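PDB 6VRB: AcrVIA1, which is an anti-CRISPR protein that probably inhibits the RNA-guided, RNA-cleaving effector Cas13a of type VI-A CRISPR immunity. Local coordinates for residues K49-V62 against L74-I86. Residues are numbered along the deposited sequence; the frame is centred on the assembly and turned at random.
Sequences KWFEMWKSPTSSLV and LFVIEKDGECLGI
Helix 44-53 lies across one face of a three-stranded antiparallel meander, and Trp50 is the side chain it lays on that face, between Ile86 and Val76. The first torsion (chi1 -171°, CG opposite the backbone N) carries the indole to strands 73-78 and 83-87. Ile86 CD1 makes a CH-pi contact over one face of it, 3.7 Å from the centroid of the six-membered ring, while Ile86 CG2 lies against CG of Trp50 on the same face; on the opposite face Val76 CG2 sits off-centre, towards the rim. The indole N-H is turned to the backbone of the middle strand, where NE1 of Trp50 gives a weak, bent bond to Leu74 O (3.4 Å), a carbonyl that also accepts the backbone N-H of Ile86.

One turn on, Met53 reaches the same face. Its CB rests on Val76 CG1 at 3.6 Å, and the bend at chi3 (-71°) brings the methyl CE over Leu84 CB, the two side chains crossing at about a right angle. The meander itself, 59-62 beside 73-78 beside 83-87, is joined at its first pair by regular antiparallel bonding: Ser60 with Ile77 and Val62 with Phe75 are hydrogen-bonded pairs, and Leu61 with Val76 is the non-hydrogen-bonded pair between them. Ile77 O is gripped twice, by Ser60 N at 3.0 Å and by Ser60 OG, whose hydroxyl arrives tilted from the carbonyl plane. Leu61 and Val76 point to the helix side, CD1 of Leu61 lying 3.7 Å from Val76 CG2. Val62 and Ile77 face the other way, CG2 against CD1, and there both side chains pack on Ile163 of helix 163-175. Phe91 of helix 88-94 touches Phe51, Leu74 and Ile86.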
loop_
_atom_site.group_PDB
_atom_site.type_symbol
_atom_site.label_atom_id
_atom_site.label_comp_id
_atom_site.label_asym_id
_atom_site.label_seq_id
_atom_site.Cartn_x
_atom_site.Cartn_y
_atom_site.Cartn_z
ATOM N N LYS C 49 -11.129 -43.597 -5.509
ATOM C CA LYS C 49 -10.148 -44.466 -4.877
ATOM C C LYS C 49 -9.297 -43.699 -3.876
ATOM O O LYS C 49 -8.847 -44.266 -2.872
ATOM C CB LYS C 49 -9.268 -45.107 -5.949
ATOM C CG LYS C 49 -8.265 -46.118 -5.450
ATOM C CD LYS C 49 -8.970 -47.297 -4.824
ATOM C CE LYS C 49 -9.797 -48.046 -5.860
ATOM N NZ LYS C 49 -8.943 -48.683 -6.897
ATOM N N TRP C 50 -9.069 -42.405 -4.131
ATOM C CA TRP C 50 -8.255 -41.608 -3.219
ATOM C C TRP C 50 -8.983 -41.372 -1.906
ATOM O O TRP C 50 -8.368 -41.417 -0.836
ATOM C CB TRP C 50 -7.886 -40.263 -3.841
ATOM C CG TRP C 50 -6.867 -39.504 -3.033
ATOM C CD1 TRP C 50 -5.515 -39.636 -3.079
ATOM C CD2 TRP C 50 -7.136 -38.587 -1.974
ATOM N NE1 TRP C 50 -4.922 -38.802 -2.168
ATOM C CE2 TRP C 50 -5.902 -38.158 -1.466
ATOM C CE3 TRP C 50 -8.306 -38.070 -1.420
ATOM C CZ2 TRP C 50 -5.806 -37.239 -0.439
ATOM C CZ3 TRP C 50 -8.212 -37.162 -0.400
ATOM C CH2 TRP C 50 -6.971 -36.748 0.079
ATOM N N PHE C 51 -10.292 -41.120 -1.958
ATOM C CA PHE C 51 -11.088 -40.981 -0.740
ATOM C C PHE C 51 -11.540 -42.321 -0.179
ATOM O O PHE C 51 -12.673 -42.456 0.284
ATOM C CB PHE C 51 -12.309 -40.122 -1.049
ATOM C CG PHE C 51 -12.020 -38.681 -1.302
ATOM C CD1 PHE C 51 -11.961 -37.783 -0.259
ATOM C CD2 PHE C 51 -11.846 -38.220 -2.589
ATOM C CE1 PHE C 51 -11.714 -36.453 -0.497
ATOM C CE2 PHE C 51 -11.594 -36.892 -2.831
ATOM C CZ PHE C 51 -11.529 -36.007 -1.783
ATOM N N GLU C 52 -10.675 -43.307 -0.174
ATOM C CA GLU C 52 -10.951 -44.592 0.449
ATOM C C GLU C 52 -9.783 -45.094 1.271
ATOM O O GLU C 52 -9.999 -45.760 2.287
ATOM C CB GLU C 52 -11.302 -45.630 -0.626
ATOM C CG GLU C 52 -11.802 -46.966 -0.112
ATOM C CD GLU C 52 -12.147 -47.929 -1.233
ATOM O OE1 GLU C 52 -11.959 -47.564 -2.412
ATOM O OE2 GLU C 52 -12.609 -49.052 -0.932
ATOM N N MET C 53 -8.575 -44.882 0.740
ATOM C CA MET C 53 -7.323 -45.173 1.482
ATOM C C MET C 53 -7.228 -44.148 2.615
ATOM O O MET C 53 -6.898 -44.536 3.751
ATOM C CB MET C 53 -6.111 -45.017 0.559
ATOM C CG MET C 53 -6.111 -45.988 -0.603
ATOM S SD MET C 53 -4.599 -45.883 -1.592
ATOM C CE MET C 53 -4.830 -44.293 -2.384
ATOM N N TRP C 54 -7.552 -42.889 2.298
ATOM C CA TRP C 54 -7.510 -41.759 3.265
ATOM C C TRP C 54 -8.525 -41.993 4.385
ATOM O O TRP C 54 -8.157 -41.823 5.562
ATOM C CB TRP C 54 -7.793 -40.445 2.525
ATOM C CG TRP C 54 -7.827 -39.229 3.399
ATOM C CD1 TRP C 54 -6.803 -38.728 4.149
ATOM C CD2 TRP C 54 -8.940 -38.341 3.602
ATOM N NE1 TRP C 54 -7.206 -37.601 4.811
ATOM C CE2 TRP C 54 -8.510 -37.336 4.494
ATOM C CE3 TRP C 54 -10.253 -38.296 3.123
ATOM C CZ2 TRP C 54 -9.348 -36.304 4.913
ATOM C CZ3 TRP C 54 -11.079 -37.276 3.538
ATOM C CH2 TRP C 54 -10.631 -36.295 4.421
ATOM N N LYS C 55 -9.740 -42.406 4.019
ATOM C CA LYS C 55 -10.819 -42.681 5.004
ATOM C C LYS C 55 -10.401 -43.866 5.881
ATOM O O LYS C 55 -10.601 -43.797 7.107
ATOM C CB LYS C 55 -12.121 -42.997 4.262
ATOM C CG LYS C 55 -13.392 -42.844 5.084
ATOM C CD LYS C 55 -13.638 -41.420 5.527
ATOM C CE LYS C 55 -13.440 -40.423 4.408
ATOM N NZ LYS C 55 -14.080 -40.888 3.154
ATOM N N SER C 56 -9.724 -44.855 5.291
ATOM C CA SER C 56 -9.270 -46.057 6.040
ATOM C C SER C 56 -8.313 -45.634 7.159
ATOM O O SER C 56 -7.460 -44.763 6.908
ATOM C CB SER C 56 -8.608 -47.043 5.115
ATOM O OG SER C 56 -7.327 -46.578 4.719
ATOM N N PRO C 57 -8.394 -46.241 8.363
ATOM C CA PRO C 57 -7.539 -45.868 9.499
ATOM C C PRO C 57 -6.029 -46.084 9.303
ATOM O O PRO C 57 -5.271 -45.237 9.733
ATOM C CB PRO C 57 -8.023 -46.775 10.640
ATOM C CG PRO C 57 -9.405 -47.213 10.214
ATOM C CD PRO C 57 -9.326 -47.314 8.707
ATOM N N THR C 58 -5.630 -47.202 8.687
ATOM C CA THR C 58 -4.181 -47.488 8.490
ATOM C C THR C 58 -3.672 -46.809 7.213
ATOM O O THR C 58 -3.299 -47.538 6.272
ATOM C CB THR C 58 -3.923 -48.999 8.432
ATOM O OG1 THR C 58 -4.531 -49.508 7.244
ATOM C CG2 THR C 58 -4.456 -49.735 9.641
ATOM N N SER C 59 -3.628 -45.473 7.201
ATOM C CA SER C 59 -3.142 -44.707 6.023
ATOM C C SER C 59 -2.333 -43.492 6.493
ATOM O O SER C 59 -2.699 -42.904 7.526
ATOM C CB SER C 59 -4.299 -44.288 5.160
ATOM O OG SER C 59 -5.137 -43.378 5.853
ATOM N N SER C 60 -1.314 -43.104 5.719
ATOM C CA SER C 60 -0.452 -41.936 6.040
ATOM C C SER C 60 -0.621 -40.887 4.938
ATOM O O SER C 60 -0.545 -41.265 3.756
ATOM C CB SER C 60 0.983 -42.357 6.178
ATOM O OG SER C 60 1.396 -43.104 5.043
ATOM N N LEU C 61 -0.822 -39.618 5.310
ATOM C CA LEU C 61 -1.041 -38.579 4.316
ATOM C C LEU C 61 0.235 -37.763 4.153
ATOM O O LEU C 61 0.905 -37.452 5.140
ATOM C CB LEU C 61 -2.207 -37.671 4.726
ATOM C CG LEU C 61 -2.678 -36.574 3.774
ATOM C CD1 LEU C 61 -3.255 -37.168 2.530
ATOM C CD2 LEU C 61 -3.696 -35.694 4.437
ATOM N N VAL C 62 0.585 -37.441 2.908
ATOM C CA VAL C 62 1.783 -36.676 2.575
ATOM C C VAL C 62 1.349 -35.423 1.834
ATOM O O VAL C 62 0.560 -35.507 0.890
ATOM C CB VAL C 62 2.763 -37.504 1.719
ATOM C CG1 VAL C 62 3.936 -36.663 1.261
ATOM C CG2 VAL C 62 3.256 -38.709 2.488
ATOM N N LEU C 74 -1.593 -33.768 -2.494
ATOM C CA LEU C 74 -1.819 -34.622 -1.333
ATOM C C LEU C 74 -1.648 -36.090 -1.710
ATOM O O LEU C 74 -2.353 -36.588 -2.586
ATOM C CB LEU C 74 -3.224 -34.376 -0.798
ATOM C CG LEU C 74 -3.487 -32.946 -0.348
ATOM C CD1 LEU C 74 -4.945 -32.762 -0.052
ATOM C CD2 LEU C 74 -2.654 -32.620 0.867
ATOM N N PHE C 75 -0.740 -36.796 -1.042
ATOM C CA PHE C 75 -0.485 -38.208 -1.313
ATOM C C PHE C 75 -0.947 -39.045 -0.129
ATOM O O PHE C 75 -0.700 -38.678 1.022
ATOM C CB PHE C 75 1.000 -38.466 -1.582
ATOM C CG PHE C 75 1.488 -37.930 -2.897
ATOM C CD1 PHE C 75 1.324 -38.659 -4.060
ATOM C CD2 PHE C 75 2.112 -36.701 -2.967
ATOM C CE1 PHE C 75 1.773 -38.167 -5.272
ATOM C CE2 PHE C 75 2.556 -36.201 -4.175
ATOM C CZ PHE C 75 2.387 -36.935 -5.325
ATOM N N VAL C 76 -1.595 -40.175 -0.409
ATOM C CA VAL C 76 -1.960 -41.150 0.616
ATOM C C VAL C 76 -1.133 -42.404 0.406
ATOM O O VAL C 76 -1.195 -43.023 -0.662
ATOM C CB VAL C 76 -3.456 -41.497 0.576
ATOM C CG1 VAL C 76 -3.750 -42.558 1.593
ATOM C CG2 VAL C 76 -4.290 -40.297 0.863
ATOM N N ILE C 77 -0.381 -42.800 1.423
ATOM C CA ILE C 77 0.434 -44.004 1.373
ATOM C C ILE C 77 -0.237 -45.078 2.214
ATOM O O ILE C 77 -0.465 -44.886 3.414
ATOM C CB ILE C 77 1.867 -43.736 1.855
ATOM C CG1 ILE C 77 2.547 -42.743 0.917
ATOM C CG2 ILE C 77 2.642 -45.022 1.903
ATOM C CD1 ILE C 77 3.855 -42.230 1.425
ATOM N N GLU C 78 -0.551 -46.204 1.586
ATOM C CA GLU C 78 -1.212 -47.318 2.245
ATOM C C GLU C 78 -0.147 -48.116 3.003
ATOM O O GLU C 78 1.051 -47.859 2.868
ATOM C CB GLU C 78 -2.003 -48.105 1.193
ATOM C CG GLU C 78 -2.960 -49.207 1.670
ATOM C CD GLU C 78 -4.089 -48.690 2.540
ATOM O OE1 GLU C 78 -4.483 -47.519 2.386
ATOM O OE2 GLU C 78 -4.579 -49.460 3.391
ATOM N N LYS C 79 -0.577 -49.076 3.829
ATOM C CA LYS C 79 0.337 -49.811 4.698
ATOM C C LYS C 79 1.291 -50.694 3.899
ATOM O O LYS C 79 2.443 -50.894 4.302
ATOM C CB LYS C 79 -0.473 -50.639 5.695
ATOM C CG LYS C 79 0.349 -51.322 6.762
ATOM C CD LYS C 79 1.119 -50.294 7.572
ATOM C CE LYS C 79 0.192 -49.436 8.414
ATOM N NZ LYS C 79 0.957 -48.464 9.245
ATOM N N ASP C 80 0.852 -51.199 2.752
ATOM C CA ASP C 80 1.706 -51.989 1.869
ATOM C C ASP C 80 1.788 -51.282 0.524
ATOM O O ASP C 80 1.059 -51.624 -0.410
ATOM C CB ASP C 80 1.171 -53.403 1.727
ATOM C CG ASP C 80 1.302 -54.203 3.004
ATOM O OD1 ASP C 80 2.232 -53.922 3.789
ATOM O OD2 ASP C 80 0.476 -55.113 3.225
ATOM N N GLY C 81 2.702 -50.316 0.422
ATOM C CA GLY C 81 2.867 -49.563 -0.814
ATOM C C GLY C 81 1.660 -48.696 -1.117
ATOM O O GLY C 81 1.083 -48.061 -0.225
ATOM N N GLU C 82 1.283 -48.672 -2.405
ATOM C CA GLU C 82 0.040 -48.069 -2.906
ATOM C C GLU C 82 -0.054 -46.576 -2.600
ATOM O O GLU C 82 -0.889 -46.131 -1.811
ATOM C CB GLU C 82 -1.188 -48.811 -2.370
ATOM C CG GLU C 82 -1.334 -50.228 -2.885
ATOM C CD GLU C 82 -1.697 -50.283 -4.355
ATOM O OE1 GLU C 82 -2.427 -49.384 -4.825
ATOM O OE2 GLU C 82 -1.251 -51.227 -5.040
ATOM N N CYS C 83 0.819 -45.795 -3.226
ATOM C CA CYS C 83 0.786 -44.348 -3.083
ATOM C C CYS C 83 0.024 -43.735 -4.251
ATOM O O CYS C 83 0.470 -43.817 -5.399
ATOM C CB CYS C 83 2.200 -43.781 -3.008
ATOM S SG CYS C 83 2.243 -42.015 -2.737
ATOM N N LEU C 84 -1.124 -43.134 -3.958
ATOM C CA LEU C 84 -1.893 -42.340 -4.904
ATOM C C LEU C 84 -1.883 -40.880 -4.483
ATOM O O LEU C 84 -1.619 -40.546 -3.330
ATOM C CB LEU C 84 -3.332 -42.843 -5.011
ATOM C CG LEU C 84 -3.703 -43.946 -5.997
ATOM C CD1 LEU C 84 -3.194 -45.310 -5.567
ATOM C CD2 LEU C 84 -5.211 -43.952 -6.158
ATOM N N GLY C 85 -2.209 -40.006 -5.429
ATOM C CA GLY C 85 -2.220 -38.583 -5.167
ATOM C C GLY C 85 -3.181 -37.796 -6.030
ATOM O O GLY C 85 -3.366 -38.103 -7.207
ATOM N N ILE C 86 -3.809 -36.784 -5.451
ATOM C CA ILE C 86 -4.689 -35.879 -6.185
ATOM C C ILE C 86 -4.159 -34.469 -5.989
ATOM O O ILE C 86 -3.366 -34.218 -5.066
ATOM C CB ILE C 86 -6.157 -36.001 -5.714
ATOM C CG1 ILE C 86 -6.266 -35.609 -4.250
ATOM C CG2 ILE C 86 -6.690 -37.392 -5.939
ATOM C CD1 ILE C 86 -7.662 -35.422 -3.804
#